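Local coordinates for pyruvate kinase (Cryptosporidium parvum, PDB 4DRS), which probably catalyses the last step of glycolysis, moving the phosphoryl group of phosphoenolpyruvate onto ADP to yield pyruvate and ATP, with magnesium and potassium ions, at residues E272-V277 / M299-E304; I278-I283 / S315-A320; V308-M313 / A349-D354; A343-V348 / V375-R380; S400-P405 / S442-S447. All coordinates share one frame; numbering follows the deposited sequence.

Contact 1: E272-V277 / M299-E304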
# COMPACT_ATOMS: atom_id res chain seq x y z
N GLU A 272 20.74 26.94 14.66
CA GLU A 272 21.28 28.05 13.89
C GLU A 272 22.72 27.79 13.42
O GLU A 272 23.34 28.67 12.82
CB GLU A 272 21.28 29.33 14.73
CG GLU A 272 19.91 29.87 15.07
CD GLU A 272 19.98 31.22 15.75
OE1 GLU A 272 20.18 32.24 15.06
OE2 GLU A 272 19.83 31.25 16.99
N ASN A 273 23.24 26.60 13.71
CA ASN A 273 24.59 26.24 13.29
C ASN A 273 24.82 24.74 13.20
O ASN A 273 23.94 23.95 13.56
CB ASN A 273 25.66 26.92 14.17
CG ASN A 273 25.66 26.43 15.61
OD1 ASN A 273 25.01 25.44 15.96
ND2 ASN A 273 26.40 27.13 16.45
N LEU A 274 26.01 24.36 12.73
CA LEU A 274 26.35 22.96 12.48
C LEU A 274 26.27 22.09 13.74
O LEU A 274 25.74 20.98 13.68
CB LEU A 274 27.73 22.84 11.81
CG LEU A 274 28.23 21.47 11.33
CD1 LEU A 274 27.23 20.78 10.40
CD2 LEU A 274 29.59 21.59 10.66
N GLU A 275 26.78 22.61 14.86
CA GLU A 275 26.72 21.90 16.13
C GLU A 275 25.29 21.49 16.49
O GLU A 275 25.03 20.33 16.80
CB GLU A 275 27.33 22.72 17.26
CG GLU A 275 28.77 22.37 17.59
CD GLU A 275 28.92 20.99 18.22
OE1 GLU A 275 28.28 20.73 19.27
OE2 GLU A 275 29.67 20.16 17.66
N GLY A 276 24.38 22.46 16.42
CA GLY A 276 22.96 22.22 16.65
C GLY A 276 22.38 21.15 15.74
O GLY A 276 21.59 20.32 16.19
N VAL A 277 22.78 21.16 14.47
CA VAL A 277 22.34 20.14 13.51
C VAL A 277 22.87 18.75 13.89
O VAL A 277 22.11 17.78 13.89
CB VAL A 277 22.75 20.49 12.05
CG1 VAL A 277 22.30 19.40 11.09
CG2 VAL A 277 22.18 21.84 11.63
N MET A 299 27.11 29.38 6.49
CA MET A 299 28.54 29.67 6.41
C MET A 299 29.40 28.47 6.82
O MET A 299 30.63 28.50 6.66
CB MET A 299 28.89 30.86 7.29
CG MET A 299 28.50 32.22 6.74
SD MET A 299 28.60 33.50 8.01
CE MET A 299 30.15 33.07 8.80
N GLU A 300 28.76 27.44 7.36
CA GLU A 300 29.48 26.28 7.89
C GLU A 300 29.29 25.05 7.01
O GLU A 300 30.09 24.11 7.06
CB GLU A 300 29.04 26.00 9.33
CG GLU A 300 29.14 27.21 10.25
CD GLU A 300 28.67 26.92 11.66
OE1 GLU A 300 27.69 26.17 11.83
OE2 GLU A 300 29.28 27.46 12.61
N ILE A 301 28.23 25.06 6.21
CA ILE A 301 27.94 23.99 5.27
C ILE A 301 27.69 24.59 3.89
O ILE A 301 27.47 25.80 3.78
CB ILE A 301 26.72 23.14 5.72
CG1 ILE A 301 25.41 23.95 5.63
CG2 ILE A 301 26.93 22.61 7.14
CD1 ILE A 301 24.17 23.09 5.52
N PRO A 302 27.77 23.77 2.82
CA PRO A 302 27.37 24.27 1.50
C PRO A 302 25.90 24.71 1.48
O PRO A 302 25.05 24.00 2.02
CB PRO A 302 27.59 23.06 0.59
CG PRO A 302 28.65 22.27 1.27
CD PRO A 302 28.37 22.42 2.74
N PRO A 303 25.62 25.87 0.87
CA PRO A 303 24.28 26.48 0.84
C PRO A 303 23.22 25.61 0.15
O PRO A 303 22.04 25.71 0.48
CB PRO A 303 24.49 27.77 0.05
CG PRO A 303 25.95 28.07 0.20
CD PRO A 303 26.61 26.73 0.19
N GLU A 304 23.65 24.77 -0.79
CA GLU A 304 22.74 23.84 -1.45
C GLU A 304 22.23 22.76 -0.49
O GLU A 304 21.28 22.05 -0.81
CB GLU A 304 23.38 23.21 -2.70
CG GLU A 304 24.44 22.15 -2.44
CD GLU A 304 25.86 22.67 -2.58
OE1 GLU A 304 26.08 23.88 -2.37
OE2 GLU A 304 26.75 21.85 -2.91

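Contact 2: I278-I283 / S315-A320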
# COMPACT_ATOMS: atom_id res chain seq x y z
N ILE A 278 24.17 18.67 14.21
CA ILE A 278 24.80 17.43 14.65
C ILE A 278 24.11 16.87 15.90
O ILE A 278 23.84 15.67 15.98
CB ILE A 278 26.32 17.63 14.91
CG1 ILE A 278 27.06 17.86 13.58
CG2 ILE A 278 26.93 16.44 15.65
CD1 ILE A 278 28.46 18.41 13.75
N ASN A 279 23.80 17.74 16.86
CA ASN A 279 23.17 17.32 18.11
C ASN A 279 21.65 17.45 18.13
O ASN A 279 21.04 17.42 19.20
CB ASN A 279 23.79 18.07 19.29
CG ASN A 279 25.23 17.69 19.53
OD1 ASN A 279 25.54 16.53 19.81
ND2 ASN A 279 26.13 18.66 19.42
N PHE A 280 21.05 17.57 16.94
CA PHE A 280 19.62 17.83 16.83
C PHE A 280 18.75 16.92 17.69
O PHE A 280 17.92 17.41 18.45
CB PHE A 280 19.14 17.77 15.37
CG PHE A 280 17.66 17.99 15.22
CD1 PHE A 280 17.13 19.28 15.29
CD2 PHE A 280 16.79 16.92 15.07
CE1 PHE A 280 15.76 19.49 15.18
CE2 PHE A 280 15.43 17.13 14.97
CZ PHE A 280 14.91 18.41 15.02
N ASP A 281 18.95 15.61 17.57
CA ASP A 281 18.11 14.63 18.27
C ASP A 281 18.03 14.88 19.77
O ASP A 281 16.95 14.88 20.35
CB ASP A 281 18.61 13.20 17.99
CG ASP A 281 18.36 12.76 16.56
OD1 ASP A 281 17.28 13.07 16.01
OD2 ASP A 281 19.25 12.11 15.99
N SER A 282 19.19 15.12 20.37
CA SER A 282 19.30 15.45 21.79
C SER A 282 18.54 16.74 22.11
O SER A 282 17.75 16.79 23.06
CB SER A 282 20.78 15.56 22.16
OG SER A 282 20.97 16.14 23.43
N ILE A 283 18.77 17.78 21.31
CA ILE A 283 18.14 19.07 21.50
C ILE A 283 16.61 18.98 21.37
O ILE A 283 15.87 19.44 22.24
CB ILE A 283 18.71 20.12 20.53
CG1 ILE A 283 20.21 20.31 20.78
CG2 ILE A 283 17.97 21.45 20.66
CD1 ILE A 283 20.98 20.93 19.63
N SER A 315 10.67 16.90 9.54
CA SER A 315 10.14 15.52 9.60
C SER A 315 10.35 14.89 10.96
O SER A 315 9.43 14.26 11.51
CB SER A 315 10.79 14.65 8.53
OG SER A 315 10.30 14.97 7.25
N LYS A 316 11.55 15.05 11.51
CA LYS A 316 11.88 14.52 12.83
C LYS A 316 11.01 15.13 13.94
O LYS A 316 10.59 14.42 14.86
CB LYS A 316 13.36 14.71 13.15
CG LYS A 316 14.27 13.81 12.34
CD LYS A 316 15.73 14.01 12.72
CE LYS A 316 16.57 12.81 12.32
NZ LYS A 316 17.81 12.74 13.13
N CYS A 317 10.72 16.43 13.84
CA CYS A 317 9.82 17.09 14.79
C CYS A 317 8.39 16.58 14.65
O CYS A 317 7.69 16.43 15.66
CB CYS A 317 9.85 18.61 14.62
SG CYS A 317 11.41 19.37 15.14
N ASN A 318 7.96 16.32 13.41
CA ASN A 318 6.64 15.75 13.16
C ASN A 318 6.48 14.37 13.81
O ASN A 318 5.46 14.10 14.46
CB ASN A 318 6.36 15.64 11.65
CG ASN A 318 6.16 17.00 10.98
OD1 ASN A 318 6.00 17.06 9.76
ND2 ASN A 318 6.16 18.08 11.75
N VAL A 319 7.49 13.52 13.65
CA VAL A 319 7.50 12.17 14.23
C VAL A 319 7.53 12.21 15.76
O VAL A 319 6.86 11.42 16.43
CB VAL A 319 8.68 11.32 13.69
CG1 VAL A 319 8.85 10.03 14.47
CG2 VAL A 319 8.50 11.02 12.20
N ALA A 320 8.30 13.15 16.31
CA ALA A 320 8.39 13.31 17.76
C ALA A 320 7.17 14.02 18.35
O ALA A 320 6.99 14.03 19.57
CB ALA A 320 9.67 14.05 18.14

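Contact 3: V308-M313 / A349-D354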
# COMPACT_ATOMS: atom_id res chain seq x y z
N VAL A 308 17.98 20.68 2.71
CA VAL A 308 17.97 19.27 3.09
C VAL A 308 17.88 19.14 4.61
O VAL A 308 17.07 18.37 5.13
CB VAL A 308 19.23 18.53 2.56
CG1 VAL A 308 19.19 17.05 2.93
CG2 VAL A 308 19.35 18.68 1.05
N ALA A 309 18.71 19.91 5.31
CA ALA A 309 18.73 19.92 6.77
C ALA A 309 17.40 20.39 7.34
O ALA A 309 16.92 19.82 8.32
CB ALA A 309 19.87 20.80 7.27
N GLN A 310 16.81 21.41 6.73
CA GLN A 310 15.51 21.92 7.16
C GLN A 310 14.41 20.86 7.01
O GLN A 310 13.68 20.60 7.96
CB GLN A 310 15.11 23.21 6.43
CG GLN A 310 13.71 23.69 6.80
CD GLN A 310 13.36 25.05 6.25
OE1 GLN A 310 14.13 26.01 6.39
NE2 GLN A 310 12.19 25.16 5.63
N LYS A 311 14.32 20.26 5.83
CA LYS A 311 13.33 19.21 5.56
C LYS A 311 13.46 18.08 6.57
O LYS A 311 12.46 17.61 7.12
CB LYS A 311 13.47 18.67 4.13
CG LYS A 311 12.89 19.56 3.05
CD LYS A 311 12.96 18.88 1.68
CE LYS A 311 12.38 19.74 0.56
NZ LYS A 311 10.92 20.02 0.71
N CYS A 312 14.69 17.66 6.83
CA CYS A 312 14.96 16.57 7.76
C CYS A 312 14.57 16.91 9.21
O CYS A 312 13.94 16.09 9.88
CB CYS A 312 16.43 16.14 7.69
SG CYS A 312 16.87 14.94 8.97
N MET A 313 14.92 18.11 9.66
CA MET A 313 14.57 18.55 11.02
C MET A 313 13.05 18.68 11.21
O MET A 313 12.53 18.34 12.28
CB MET A 313 15.28 19.86 11.39
CG MET A 313 16.77 19.69 11.65
SD MET A 313 17.60 21.20 12.19
CE MET A 313 17.79 22.11 10.66
N ALA A 349 4.85 27.99 1.28
CA ALA A 349 4.01 26.89 0.83
C ALA A 349 4.68 25.54 1.07
O ALA A 349 4.08 24.62 1.62
CB ALA A 349 3.66 27.05 -0.64
N ASN A 350 5.95 25.44 0.67
CA ASN A 350 6.69 24.20 0.83
C ASN A 350 7.11 23.91 2.27
O ASN A 350 7.27 22.75 2.65
CB ASN A 350 7.88 24.14 -0.14
CG ASN A 350 7.45 23.86 -1.57
OD1 ASN A 350 6.87 22.82 -1.87
ND2 ASN A 350 7.72 24.80 -2.46
N ALA A 351 7.28 24.96 3.07
CA ALA A 351 7.51 24.77 4.50
C ALA A 351 6.28 24.15 5.15
O ALA A 351 6.41 23.20 5.93
CB ALA A 351 7.89 26.08 5.19
N VAL A 352 5.09 24.65 4.81
CA VAL A 352 3.84 24.05 5.29
C VAL A 352 3.71 22.59 4.84
O VAL A 352 3.34 21.71 5.63
CB VAL A 352 2.60 24.87 4.85
CG1 VAL A 352 1.31 24.14 5.20
CG2 VAL A 352 2.61 26.25 5.49
N LEU A 353 4.05 22.33 3.58
CA LEU A 353 3.95 20.98 3.03
C LEU A 353 5.01 20.03 3.61
O LEU A 353 4.79 18.82 3.68
CB LEU A 353 4.00 21.02 1.50
CG LEU A 353 2.74 21.58 0.83
CD1 LEU A 353 2.97 21.85 -0.65
CD2 LEU A 353 1.55 20.65 1.05
N ASP A 354 6.14 20.58 4.04
CA ASP A 354 7.17 19.79 4.71
C ASP A 354 6.71 19.32 6.09
O ASP A 354 7.23 18.35 6.62
CB ASP A 354 8.49 20.57 4.81
CG ASP A 354 9.17 20.78 3.46
OD1 ASP A 354 8.74 20.17 2.45
OD2 ASP A 354 10.14 21.56 3.39
O HOH W 1 9.96 17.79 5.99

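Contact 4: A343-V348 / V375-R380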
# COMPACT_ATOMS: atom_id res chain seq x y z
N ALA A 343 9.29 33.02 -5.49
CA ALA A 343 10.24 32.23 -4.70
C ALA A 343 9.95 32.27 -3.20
O ALA A 343 10.13 31.27 -2.50
CB ALA A 343 11.67 32.68 -4.99
N GLU A 344 9.50 33.42 -2.73
CA GLU A 344 9.21 33.64 -1.32
C GLU A 344 7.90 32.98 -0.89
O GLU A 344 7.80 32.44 0.21
CB GLU A 344 9.17 35.13 -1.02
CG GLU A 344 10.43 35.87 -1.43
CD GLU A 344 10.28 37.37 -1.33
OE1 GLU A 344 9.56 37.96 -2.17
OE2 GLU A 344 10.89 37.96 -0.41
N MET A 345 6.90 33.04 -1.77
CA MET A 345 5.61 32.41 -1.52
C MET A 345 5.73 30.89 -1.55
O MET A 345 5.18 30.21 -0.68
CB MET A 345 4.56 32.89 -2.51
CG MET A 345 4.22 34.37 -2.40
SD MET A 345 3.02 34.92 -3.62
CE MET A 345 1.53 34.95 -2.63
N THR A 346 6.45 30.36 -2.53
CA THR A 346 6.66 28.91 -2.64
C THR A 346 7.45 28.36 -1.46
O THR A 346 7.25 27.21 -1.05
CB THR A 346 7.33 28.50 -3.97
OG1 THR A 346 8.63 29.08 -4.05
CG2 THR A 346 6.49 28.95 -5.17
N ASP A 347 8.34 29.18 -0.89
CA ASP A 347 9.11 28.80 0.29
C ASP A 347 8.22 28.53 1.50
O ASP A 347 8.42 27.55 2.22
CB ASP A 347 10.15 29.87 0.64
CG ASP A 347 11.21 29.37 1.62
OD1 ASP A 347 11.74 28.26 1.41
OD2 ASP A 347 11.50 30.08 2.60
N VAL A 348 7.23 29.41 1.72
CA VAL A 348 6.27 29.24 2.81
C VAL A 348 5.32 28.08 2.52
O VAL A 348 5.01 27.29 3.41
CB VAL A 348 5.47 30.54 3.07
CG1 VAL A 348 4.58 30.38 4.29
CG2 VAL A 348 6.42 31.71 3.25
N VAL A 375 1.93 39.60 6.25
CA VAL A 375 1.19 38.64 7.07
C VAL A 375 -0.00 38.08 6.30
O VAL A 375 -0.22 36.87 6.28
CB VAL A 375 0.67 39.28 8.38
CG1 VAL A 375 0.00 38.25 9.26
CG2 VAL A 375 1.81 39.94 9.13
N ASN A 376 -0.76 38.97 5.67
CA ASN A 376 -1.95 38.60 4.93
C ASN A 376 -1.64 37.66 3.77
O ASN A 376 -2.32 36.65 3.57
CB ASN A 376 -2.68 39.86 4.46
CG ASN A 376 -4.08 39.56 3.97
OD1 ASN A 376 -4.28 39.24 2.79
ND2 ASN A 376 -5.05 39.67 4.86
N VAL A 377 -0.61 38.00 3.01
CA VAL A 377 -0.08 37.15 1.95
C VAL A 377 0.35 35.77 2.50
O VAL A 377 -0.08 34.73 2.00
CB VAL A 377 1.09 37.86 1.21
CG1 VAL A 377 1.98 36.87 0.47
CG2 VAL A 377 0.55 38.92 0.27
N MET A 378 1.18 35.79 3.55
CA MET A 378 1.69 34.56 4.16
C MET A 378 0.54 33.66 4.62
O MET A 378 0.58 32.44 4.41
CB MET A 378 2.63 34.89 5.33
CG MET A 378 3.52 33.73 5.75
SD MET A 378 4.99 34.17 6.71
CE MET A 378 4.29 34.47 8.33
N SER A 379 -0.47 34.27 5.23
CA SER A 379 -1.65 33.56 5.71
C SER A 379 -2.40 32.83 4.60
O SER A 379 -2.76 31.66 4.74
CB SER A 379 -2.59 34.53 6.44
OG SER A 379 -3.74 33.86 6.90
N ARG A 380 -2.63 33.53 3.49
CA ARG A 380 -3.34 32.98 2.34
C ARG A 380 -2.55 31.84 1.70
O ARG A 380 -3.12 30.80 1.34
CB ARG A 380 -3.64 34.08 1.32
CG ARG A 380 -4.29 35.32 1.91
CD ARG A 380 -5.67 35.61 1.36
NE ARG A 380 -5.62 36.02 -0.05
CZ ARG A 380 -5.17 37.20 -0.49
NH1 ARG A 380 -4.72 38.12 0.35
NH2 ARG A 380 -5.17 37.45 -1.80

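Contact 5: S400-P405 / S442-S447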
# COMPACT_ATOMS: atom_id res chain seq x y z
N SER A 400 1.97 5.21 11.48
CA SER A 400 2.92 4.11 11.28
C SER A 400 4.31 4.38 11.87
O SER A 400 4.99 3.46 12.31
CB SER A 400 3.07 3.78 9.79
OG SER A 400 1.84 3.35 9.25
N SER A 401 4.72 5.65 11.87
CA SER A 401 6.04 6.04 12.37
C SER A 401 6.14 6.02 13.90
O SER A 401 7.24 6.07 14.45
CB SER A 401 6.42 7.43 11.85
OG SER A 401 6.27 7.52 10.45
N VAL A 402 5.00 5.96 14.57
CA VAL A 402 4.96 6.00 16.03
C VAL A 402 4.95 4.59 16.63
O VAL A 402 4.03 3.82 16.38
CB VAL A 402 3.77 6.84 16.55
CG1 VAL A 402 3.68 6.79 18.07
CG2 VAL A 402 3.90 8.29 16.09
N PRO A 403 5.99 4.26 17.41
CA PRO A 403 6.13 2.92 18.00
C PRO A 403 5.02 2.60 19.01
O PRO A 403 4.67 3.45 19.84
CB PRO A 403 7.50 2.97 18.69
CG PRO A 403 7.81 4.42 18.87
CD PRO A 403 7.14 5.12 17.73
N LYS A 404 4.49 1.39 18.91
CA LYS A 404 3.40 0.94 19.78
C LYS A 404 3.95 -0.01 20.85
O LYS A 404 4.94 -0.69 20.60
CB LYS A 404 2.30 0.26 18.95
CG LYS A 404 1.86 1.04 17.71
CD LYS A 404 1.00 2.25 18.06
CE LYS A 404 0.91 3.23 16.90
NZ LYS A 404 0.37 2.62 15.66
N PRO A 405 3.31 -0.06 22.03
CA PRO A 405 2.11 0.68 22.47
C PRO A 405 2.38 2.13 22.84
O PRO A 405 3.51 2.49 23.15
CB PRO A 405 1.66 -0.09 23.71
CG PRO A 405 2.92 -0.66 24.27
CD PRO A 405 3.81 -0.96 23.09
N SER A 442 -3.03 17.41 17.35
CA SER A 442 -2.29 18.19 16.35
C SER A 442 -1.19 17.37 15.66
O SER A 442 -0.98 17.49 14.45
CB SER A 442 -1.68 19.44 16.99
OG SER A 442 -1.06 20.26 16.01
N LYS A 443 -0.51 16.54 16.44
CA LYS A 443 0.51 15.61 15.95
C LYS A 443 -0.01 14.70 14.83
O LYS A 443 0.74 14.32 13.93
CB LYS A 443 1.04 14.78 17.12
CG LYS A 443 2.09 13.74 16.76
CD LYS A 443 2.46 12.91 17.98
CE LYS A 443 3.46 11.83 17.62
NZ LYS A 443 3.87 11.04 18.82
N TYR A 444 -1.29 14.34 14.88
CA TYR A 444 -1.84 13.41 13.89
C TYR A 444 -2.53 14.08 12.71
O TYR A 444 -3.15 13.41 11.89
CB TYR A 444 -2.70 12.33 14.55
CG TYR A 444 -1.85 11.37 15.34
CD1 TYR A 444 -1.24 10.28 14.71
CD2 TYR A 444 -1.58 11.59 16.69
CE1 TYR A 444 -0.42 9.42 15.42
CE2 TYR A 444 -0.76 10.73 17.41
CZ TYR A 444 -0.18 9.65 16.77
OH TYR A 444 0.62 8.79 17.46
N ARG A 445 -2.39 15.41 12.65
CA ARG A 445 -2.73 16.22 11.48
C ARG A 445 -4.14 16.03 10.91
O ARG A 445 -4.30 15.70 9.73
CB ARG A 445 -1.67 16.05 10.38
CG ARG A 445 -0.30 16.61 10.71
CD ARG A 445 -0.32 18.13 10.84
NE ARG A 445 1.03 18.70 10.87
CZ ARG A 445 1.67 19.09 11.97
NH1 ARG A 445 1.09 18.98 13.16
NH2 ARG A 445 2.90 19.60 11.88
N PRO A 446 -5.17 16.23 11.74
CA PRO A 446 -6.53 16.08 11.22
C PRO A 446 -6.87 17.16 10.20
O PRO A 446 -6.32 18.27 10.27
CB PRO A 446 -7.39 16.26 12.47
CG PRO A 446 -6.59 17.14 13.36
CD PRO A 446 -5.16 16.72 13.13
N SER A 447 -7.75 16.86 9.26
CA SER A 447 -8.24 17.88 8.35
C SER A 447 -9.17 18.83 9.10
O SER A 447 -9.32 19.99 8.72
CB SER A 447 -8.97 17.26 7.15
OG SER A 447 -10.29 16.89 7.49

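Contact 1: E272-V277 / M299-E304
L274 and E300 bring the two backbones nearest to each other, with CA atoms 6.5 Å apart, where the first turn of helix 274-278 faces the short helix 297-300. The segments follow neighbouring strands of the barrel, 266-271 and 289-293, and E272 is backbone-bonded to D296, so the contact knits two loops together at the C-terminal end of the strands. One carboxylate oxygen does most of the work. With CG beside its backbone N (chi1 -53°) and the chain extended beyond, E300 stretches across the gap and presents OE1 to the leading amide of the helix. The bond from L274 N to E300 OE1 is short, 2.6 Å, and nearly straight, with 165° at the hydrogen. E300 OE1 also rests against carbon, lying 3.2 Å from N273 CB and 3.3 Å from L274 CB. N273 is the N-cap: its chi1 of 67° folds the amide back over the helix start, where N273 OD1 accepts from G276 N at 3.1 Å, while ND2 is held by Q239. On the apolar side L274 CD1 touches I301 CG2 at 3.8 Å, and I301 packs further against I32 of the second subunit. The helix N terminus is thus served by two side chains, the local asparagine taking the amide of G276 and the distant glutamate that of L274. Beyond the direct N-H bond, the start of so short a helix perhaps offers the E300 carboxylate a modest extra stabilisation.

Contact 2: I278-I283 / S315-A320
Within the outer helical layer of the (beta/alpha)8, or TIM, barrel, F280 and D281 of helix 280-286 meet K316 and C317 of helix 306-320. These helices flank strand 289-293, and both F280 and C317 also pack on its I290, so the inner half of the contact belongs to the layer between strands and helices. F280 points across the gap, and its ring and the K316 chain slide past each other in opposite directions, F280 CE2 lying 3.7 Å from K316 CB. K316 has CG beside its backbone N (chi1 -71°) and runs extended from there, which carries its methylenes along the phenyl group and delivers the amine to D281 near the surface. There the two side chains cross at about a right angle. K316 NZ forms a salt bridge with D281 OD1 at 2.9 Å, entering on the syn side, 17° out of the carboxylate plane; a weak second bond goes to OD2. The lysine therefore serves both environments, with its stem on the ring and its charge near the surface, and it also packs on C26 of the second subunit. Deeper in, the sulfur-aromatic contact is edge-on: C317 SG lies close to the ring plane and meets F280 CZ at 3.6 Å.

Contact 3: V308-M313 / A349-D354
K311 lays its side chain obliquely across the carboxylate of D354, joining helix 306-320 to helix 342-354 on the outside of the barrel. The methylene K311 CG comes within 3.4 Å of D354 OD2, and the chain then runs extended until a final bend (chi4 -64°) turns the amine back onto the acid. K311 NZ forms a salt bridge with D354 OD1 at 2.8 Å, arriving from the syn side but 24° out of the carboxylate plane; a second bond, to OD2, is weak. The backbones are also joined through a water, whose oxygen donates to K311 O at 2.7 Å and to D354 O at 2.9 Å. Facing the strands, Q310 NE2 makes only a loose approach to A351 CB, both residues resting on T326 of strand 324-327. The same surface meets the second subunit: K311 NZ also bonds N350 OD1 of that subunit, an arrangement repeated in reverse, while C312 forms a disulfide with C26 of the second subunit. The lysine charge is consequently shared between an acid of its own chain and an amide across the interface. Such a pairing probably keeps D354 ionised, and one ammonium group thereby bonds both within the chain and between subunits.

Contact 4: A343-V348 / V375-R380
V348 and M378 form the tightly enclosed side of this helix pair, whereas M345 and V377 meet nearer its outer margin. The partners are helix 342-354 and helix 371-386, which lie in the outer layer next to strand 358-361, the last of the barrel. On the inner side V348 CG1 touches M378 CG at 3.8 Å, the two side chains crossing at about a right angle. Both residues also pack on V359 of that strand, and M378 continues to I48 of strand 47-51, so it spans the seam where the last strand meets the first. Toward the outside the touch is between ends: M345 swings its methyl over through a bend at chi3 (101°), and M345 CE reaches V377 CG1 at 3.7 Å, again roughly at right angles. M345 packs on P303 of the second subunit as well. Beyond V377 lies the exposed R380, whose NH1 makes a weak bond to N376 OD1 within its own helix and whose NE forms a salt bridge to E304 of the second subunit. Between the segments themselves the contact is wholly apolar. Its cohesion therefore comes from dispersion and burial, methyl meeting methyl and methyl meeting methylene, and none of the charged side chains of the two segments takes part.

Contact 5: S400-P405 / S442-S447
V402 carries the largest share of this contact, receiving the ends of two consecutive side chains, Y444 and K443. It sits just past helix 391-401, on the way to helix 408-422, and faces the close of helix 436-443 in the C-terminal alpha/beta domain. The valine spreads both methyls round the phenol end of Y444: V402 CG2 lies 3.6 Å and V402 CG1 3.7 Å from Y444 OH. The two side chains cross at a slant, and the ring is also packed on Y395 and on V417. K443 comes in beside it. Every one of its torsions is close to 180°, from chi1 at 179° onward, and this fully stretched chain meets the valine tip to tip, K443 CE standing 3.9 Å from V402 CG2. The polar ends look past the valine to E410, whose OE2 takes a salt bridge from K443 NZ and a hydrogen bond from Y444 OH; V402 packs on the same glutamate. R445 folds back on S442, its N and NH1 reaching S442 O from opposite faces of the carbonyl plane, R445 NH1 at 2.9 Å, while NH2 forms a salt bridge with D357. Apolar methyls thus line one flank of a small polar cluster. With an ammonium and a phenol both directed at one oxygen, E410 is probably held as the carboxylate and probably helps to fix how K443 and Y444 lie on V402.

Contacts 2 to 4 lie in the outer helix layer of the barrel and contact 1 at the C-terminal end of the strands; each interleaves with the next along the chain. Contacts 2 and 3 share helix 306-320, and contacts 3 and 4 share helix 342-354, with centres 13 and 14 Å apart. Contact 1 touches contact 2 through G276 O and I283 CD1, 3.5 Å apart. Contacts 1 to 4 all meet the second subunit. Contact 5, at the C-terminal domain, is centred 16 Å from contact 2, whose V319 O lies 3.6 Å from K443 CE. The ADP site is empty in this chain; M378 of contact 4 comes about 11 Å from R74, side chain to side chain, while the other contacts lie away from the site.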